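Local atomic coordinates of CLIP-associating protein 2 (Mus musculus, PDB entry 3WOZ), a protein that probably regulates microtubule dynamics by binding tubulin or microtubules through TOG domains built from HEAT repeats. Residues 131-135 and 175-179; 165-170 and 209-214. The contacts are given in a common frame with arbitrary orientation. Residues are numbered along the deposited sequence.

Contact 1: 131-135 and 175-179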
loop_
_atom_site.group_PDB
_atom_site.type_symbol
_atom_site.label_atom_id
_atom_site.label_comp_id
_atom_site.label_asym_id
_atom_site.label_seq_id
_atom_site.Cartn_x
_atom_site.Cartn_y
_atom_site.Cartn_z
ATOM N N PHE A 131 -1.134 6.897 -6.720
ATOM C CA PHE A 131 -2.219 5.918 -6.623
ATOM C C PHE A 131 -3.577 6.581 -6.374
ATOM O O PHE A 131 -4.590 6.151 -6.923
ATOM C CB PHE A 131 -1.918 4.876 -5.541
ATOM C CG PHE A 131 -2.798 3.651 -5.600
ATOM C CD1 PHE A 131 -2.997 2.971 -6.800
ATOM C CD2 PHE A 131 -3.398 3.157 -4.446
ATOM C CE1 PHE A 131 -3.797 1.833 -6.853
ATOM C CE2 PHE A 131 -4.197 2.016 -4.488
ATOM C CZ PHE A 131 -4.399 1.355 -5.694
ATOM N N THR A 132 -3.580 7.629 -5.554
ATOM C CA THR A 132 -4.788 8.396 -5.255
ATOM C C THR A 132 -5.405 8.999 -6.524
ATOM O O THR A 132 -6.625 8.985 -6.693
ATOM C CB THR A 132 -4.497 9.501 -4.215
ATOM O OG1 THR A 132 -4.039 8.898 -2.997
ATOM C CG2 THR A 132 -5.744 10.337 -3.919
ATOM N N VAL A 133 -4.554 9.503 -7.417
ATOM C CA VAL A 133 -5.015 10.118 -8.663
ATOM C C VAL A 133 -5.137 9.118 -9.819
ATOM O O VAL A 133 -5.772 9.423 -10.832
ATOM C CB VAL A 133 -4.118 11.320 -9.097
ATOM C CG1 VAL A 133 -3.806 12.212 -7.909
ATOM C CG2 VAL A 133 -2.827 10.845 -9.761
ATOM N N ASP A 134 -4.540 7.934 -9.655
ATOM C CA ASP A 134 -4.416 6.950 -10.737
ATOM C C ASP A 134 -5.678 6.868 -11.593
ATOM O O ASP A 134 -6.765 6.545 -11.099
ATOM C CB ASP A 134 -4.028 5.571 -10.190
ATOM C CG ASP A 134 -3.268 4.726 -11.206
ATOM O OD1 ASP A 134 -3.764 4.551 -12.345
ATOM O OD2 ASP A 134 -2.176 4.222 -10.859
ATOM N N GLN A 135 -5.507 7.179 -12.878
ATOM C CA GLN A 135 -6.614 7.352 -13.820
ATOM C C GLN A 135 -6.983 6.058 -14.552
ATOM O O GLN A 135 -8.047 5.973 -15.174
ATOM C CB GLN A 135 -6.257 8.447 -14.834
ATOM C CG GLN A 135 -7.455 9.146 -15.480
ATOM C CD GLN A 135 -7.996 10.288 -14.639
ATOM O OE1 GLN A 135 -7.255 11.189 -14.241
ATOM N NE2 GLN A 135 -9.300 10.262 -14.375
ATOM N N ARG A 175 -8.321 15.757 -4.655
ATOM C CA ARG A 175 -9.227 14.609 -4.621
ATOM C C ARG A 175 -9.696 14.296 -3.206
ATOM O O ARG A 175 -10.876 14.008 -2.992
ATOM C CB ARG A 175 -8.566 13.378 -5.243
ATOM C CG ARG A 175 -8.360 13.490 -6.743
ATOM C CD ARG A 175 -8.004 12.147 -7.368
ATOM N NE ARG A 175 -9.077 11.161 -7.228
ATOM C CZ ARG A 175 -9.231 10.097 -8.013
ATOM N NH1 ARG A 175 -10.235 9.255 -7.805
ATOM N NH2 ARG A 175 -8.386 9.874 -9.013
ATOM N N VAL A 176 -8.770 14.382 -2.249
ATOM C CA VAL A 176 -9.054 14.106 -0.842
ATOM C C VAL A 176 -10.067 15.105 -0.271
ATOM O O VAL A 176 -10.990 14.706 0.448
ATOM C CB VAL A 176 -7.752 14.057 0.019
ATOM C CG1 VAL A 176 -8.066 13.797 1.483
ATOM C CG2 VAL A 176 -6.806 12.982 -0.498
ATOM N N ILE A 177 -9.894 16.389 -0.606
ATOM C CA ILE A 177 -10.800 17.466 -0.171
ATOM C C ILE A 177 -12.266 17.117 -0.443
ATOM O O ILE A 177 -13.117 17.236 0.443
ATOM C CB ILE A 177 -10.493 18.836 -0.870
ATOM C CG1 ILE A 177 -8.991 19.164 -0.880
ATOM C CG2 ILE A 177 -11.323 19.975 -0.247
ATOM C CD1 ILE A 177 -8.415 19.691 0.433
ATOM N N THR A 178 -12.547 16.689 -1.672
ATOM C CA THR A 178 -13.910 16.368 -2.092
ATOM C C THR A 178 -14.419 15.083 -1.444
ATOM O O THR A 178 -15.589 14.999 -1.062
ATOM C CB THR A 178 -14.036 16.277 -3.624
ATOM O OG1 THR A 178 -12.992 15.446 -4.145
ATOM C CG2 THR A 178 -13.930 17.664 -4.247
ATOM N N TRP A 179 -13.531 14.097 -1.310
ATOM C CA TRP A 179 -13.847 12.847 -0.618
ATOM C C TRP A 179 -14.236 13.099 0.843
ATOM O O TRP A 179 -14.824 12.237 1.499
ATOM C CB TRP A 179 -12.670 11.862 -0.693
ATOM C CG TRP A 179 -12.359 11.340 -2.080
ATOM C CD1 TRP A 179 -13.102 11.518 -3.214
ATOM C CD2 TRP A 179 -11.238 10.529 -2.462
ATOM N NE1 TRP A 179 -12.507 10.881 -4.277
ATOM C CE2 TRP A 179 -11.363 10.266 -3.845
ATOM C CE3 TRP A 179 -10.138 9.999 -1.770
ATOM C CZ2 TRP A 179 -10.429 9.500 -4.551
ATOM C CZ3 TRP A 179 -9.206 9.238 -2.476
ATOM C CH2 TRP A 179 -9.362 8.996 -3.853
#
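The side chain of R175 lies across the last turn of helix 121-133, with its aliphatic part against V133 and its guanidinium over the carbonyl end of that helix. V133 CG1 comes within 4.2 Å of R175 CD, although the CA-to-CB bond of V133 points away from the other segment. A bend at chi3 (63°, p) brings R175 NH2 to 3.0 Å from T132 O and 3.2 Å from V133 O. T132 O sits over one face of the guanidinium, an angle too poor for a hydrogen bond, whereas V133 O lies at its edge, near the plane. The charged group thus meets carbonyls where the helix ends: D134, with phi/psi of -40°/119°, is the first residue to leave helical geometry.

The apolar half of the contact centres on T132. Its methyl CG2 is 3.9 Å from W179 CH2, 4.4 Å from R175 CB and 4.5 Å from V176 CG2, while its OG1 turns back to bond L128 O. R175 and W179 are one turn apart, linked by the W179 N to R175 O hydrogen bond of 3.1 Å, and so present their side chains to the same neighbour. W179 also makes a cation-pi contact with K144, and V176 continues into L148; both partners belong to helix 141-155.

The segments bury 213 Å² between them. Such lateral packing of helices from successive helical pairs is characteristic of a HEAT-repeat solenoid, here the TOG domain.

Contact 2: 165-170 and 209-214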
loop_
_atom_site.group_PDB
_atom_site.type_symbol
_atom_site.label_atom_id
_atom_site.label_comp_id
_atom_site.label_asym_id
_atom_site.label_seq_id
_atom_site.Cartn_x
_atom_site.Cartn_y
_atom_site.Cartn_z
ATOM N N ASN A 165 4.878 20.623 -1.798
ATOM C CA ASN A 165 3.882 21.207 -2.688
ATOM C C ASN A 165 4.301 21.059 -4.149
ATOM O O ASN A 165 4.895 21.965 -4.737
ATOM C CB ASN A 165 3.626 22.680 -2.328
ATOM C CG ASN A 165 2.511 23.309 -3.156
ATOM O OD1 ASN A 165 1.662 22.614 -3.712
ATOM N ND2 ASN A 165 2.513 24.634 -3.237
ATOM N N SER A 166 4.002 19.893 -4.713
ATOM C CA SER A 166 4.250 19.610 -6.121
ATOM C C SER A 166 2.916 19.518 -6.860
ATOM O O SER A 166 1.859 19.703 -6.257
ATOM C CB SER A 166 5.041 18.312 -6.269
ATOM O OG SER A 166 4.397 17.244 -5.597
ATOM N N SER A 167 2.970 19.239 -8.161
ATOM C CA SER A 167 1.760 19.089 -8.970
ATOM C C SER A 167 0.986 17.814 -8.620
ATOM O O SER A 167 -0.237 17.849 -8.468
ATOM C CB SER A 167 2.098 19.130 -10.462
ATOM O OG SER A 167 3.023 18.114 -10.815
ATOM N N GLU A 168 1.705 16.701 -8.484
ATOM C CA GLU A 168 1.100 15.413 -8.128
ATOM C C GLU A 168 0.456 15.420 -6.743
ATOM O O GLU A 168 -0.651 14.906 -6.564
ATOM C CB GLU A 168 2.133 14.288 -8.214
ATOM C CG GLU A 168 2.369 13.785 -9.625
ATOM C CD GLU A 168 3.355 12.629 -9.692
ATOM O OE1 GLU A 168 4.069 12.376 -8.693
ATOM O OE2 GLU A 168 3.416 11.975 -10.755
ATOM N N THR A 169 1.151 16.014 -5.777
ATOM C CA THR A 169 0.667 16.088 -4.404
ATOM C C THR A 169 -0.476 17.097 -4.285
ATOM O O THR A 169 -1.370 16.939 -3.452
ATOM C CB THR A 169 1.816 16.412 -3.427
ATOM O OG1 THR A 169 2.926 15.551 -3.705
ATOM C CG2 THR A 169 1.384 16.191 -1.994
ATOM N N ARG A 170 -0.437 18.123 -5.132
ATOM C CA ARG A 170 -1.522 19.090 -5.257
ATOM C C ARG A 170 -2.753 18.432 -5.885
ATOM O O ARG A 170 -3.882 18.675 -5.459
ATOM C CB ARG A 170 -1.054 20.271 -6.107
ATOM C CG ARG A 170 -1.834 21.559 -5.924
ATOM C CD ARG A 170 -0.992 22.787 -6.292
ATOM N NE ARG A 170 -0.235 22.618 -7.536
ATOM C CZ ARG A 170 1.095 22.612 -7.622
ATOM N NH1 ARG A 170 1.845 22.778 -6.537
ATOM N NH2 ARG A 170 1.678 22.447 -8.801
HETATM N N MSE A 209 0.872 26.569 1.487
HETATM C CA MSE A 209 1.271 26.875 0.117
HETATM C C MSE A 209 0.455 26.041 -0.876
HETATM O O MSE A 209 0.019 26.546 -1.915
HETATM C CB MSE A 209 2.765 26.591 -0.055
HETATM C CG MSE A 209 3.545 27.665 -0.796
HETATM SE SE MSE A 209 5.478 27.365 -0.677
HETATM C CE MSE A 209 5.642 25.937 -1.995
ATOM N N LEU A 210 0.259 24.765 -0.535
ATOM C CA LEU A 210 -0.562 23.825 -1.305
ATOM C C LEU A 210 -1.990 24.357 -1.482
ATOM O O LEU A 210 -2.487 24.445 -2.604
ATOM C CB LEU A 210 -0.579 22.459 -0.595
ATOM C CG LEU A 210 -1.073 21.119 -1.176
ATOM C CD1 LEU A 210 -2.466 21.190 -1.807
ATOM C CD2 LEU A 210 -0.080 20.502 -2.151
ATOM N N LEU A 211 -2.632 24.709 -0.368
ATOM C CA LEU A 211 -3.992 25.256 -0.371
ATOM C C LEU A 211 -4.102 26.531 -1.205
ATOM O O LEU A 211 -5.076 26.714 -1.937
ATOM C CB LEU A 211 -4.469 25.540 1.058
ATOM C CG LEU A 211 -4.697 24.381 2.033
ATOM C CD1 LEU A 211 -4.899 24.921 3.440
ATOM C CD2 LEU A 211 -5.879 23.524 1.612
ATOM N N GLY A 212 -3.098 27.399 -1.086
ATOM C CA GLY A 212 -3.040 28.654 -1.833
ATOM C C GLY A 212 -3.056 28.454 -3.338
ATOM O O GLY A 212 -3.626 29.266 -4.071
ATOM N N ALA A 213 -2.442 27.362 -3.790
ATOM C CA ALA A 213 -2.377 27.025 -5.211
ATOM C C ALA A 213 -3.575 26.193 -5.687
ATOM O O ALA A 213 -3.539 25.592 -6.768
ATOM C CB ALA A 213 -1.066 26.315 -5.519
ATOM N N LEU A 214 -4.634 26.172 -4.876
ATOM C CA LEU A 214 -5.890 25.501 -5.221
ATOM C C LEU A 214 -7.018 26.521 -5.391
ATOM O O LEU A 214 -6.973 27.594 -4.780
ATOM C CB LEU A 214 -6.282 24.492 -4.134
ATOM C CG LEU A 214 -5.392 23.280 -3.844
ATOM C CD1 LEU A 214 -5.926 22.532 -2.630
ATOM C CD2 LEU A 214 -5.295 22.357 -5.048
#
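This contact buries 341 Å². In its apolar part, L210 sends CD2 to 3.7 Å from R170 CA, so the leucine tip lies against the first turn of helix 167-179. The aliphatic part of R170 covers the end of 209-214, with R170 CD 3.6 Å from A213 CB and R170 CG 3.7 Å from L214 CD2.

The N165 amide is a polar group set against carbon: its OD1 lies 3.2 Å from the L210 methyl CD2, and its ND2 3.6 Å from CE of selenomethionine M209.

Hydrogen bonds organise 165-170 internally. R170 NH1 donates to N165 OD1 at 2.8 Å, linking the two side chains that flank L210 CD2, and S166 is the N-cap residue of helix 167-179, its OG accepting a weak 3.5 Å hydrogen bond from T169 N.

In the fold, the start of helix 167-179 packs between two neighbours: T169 touches F125 and M129 of helix 121-133, while helix 204-212 meets N165 and R170, and its L211 packs on helix 216-226.

Helix 167-179 is common to both contacts: contact 2 engages its start and the preceding loop, contact 1 a later part of it (175-179). Their centres are 13 Å apart and their nearest atoms about 4 Å, without touching. Each is partly buried, but none of the touching residues of contact 1 is exposed, whereas two are in contact 2; contact 1 also lies nearer the chain centre (about 15 against 23 Å, centre to centre). An arginine contributes to each. In contact 1 it reaches across to backbone carbonyls at a helix end; in contact 2 its charged end bonds within its own segment and its aliphatic part does the packing.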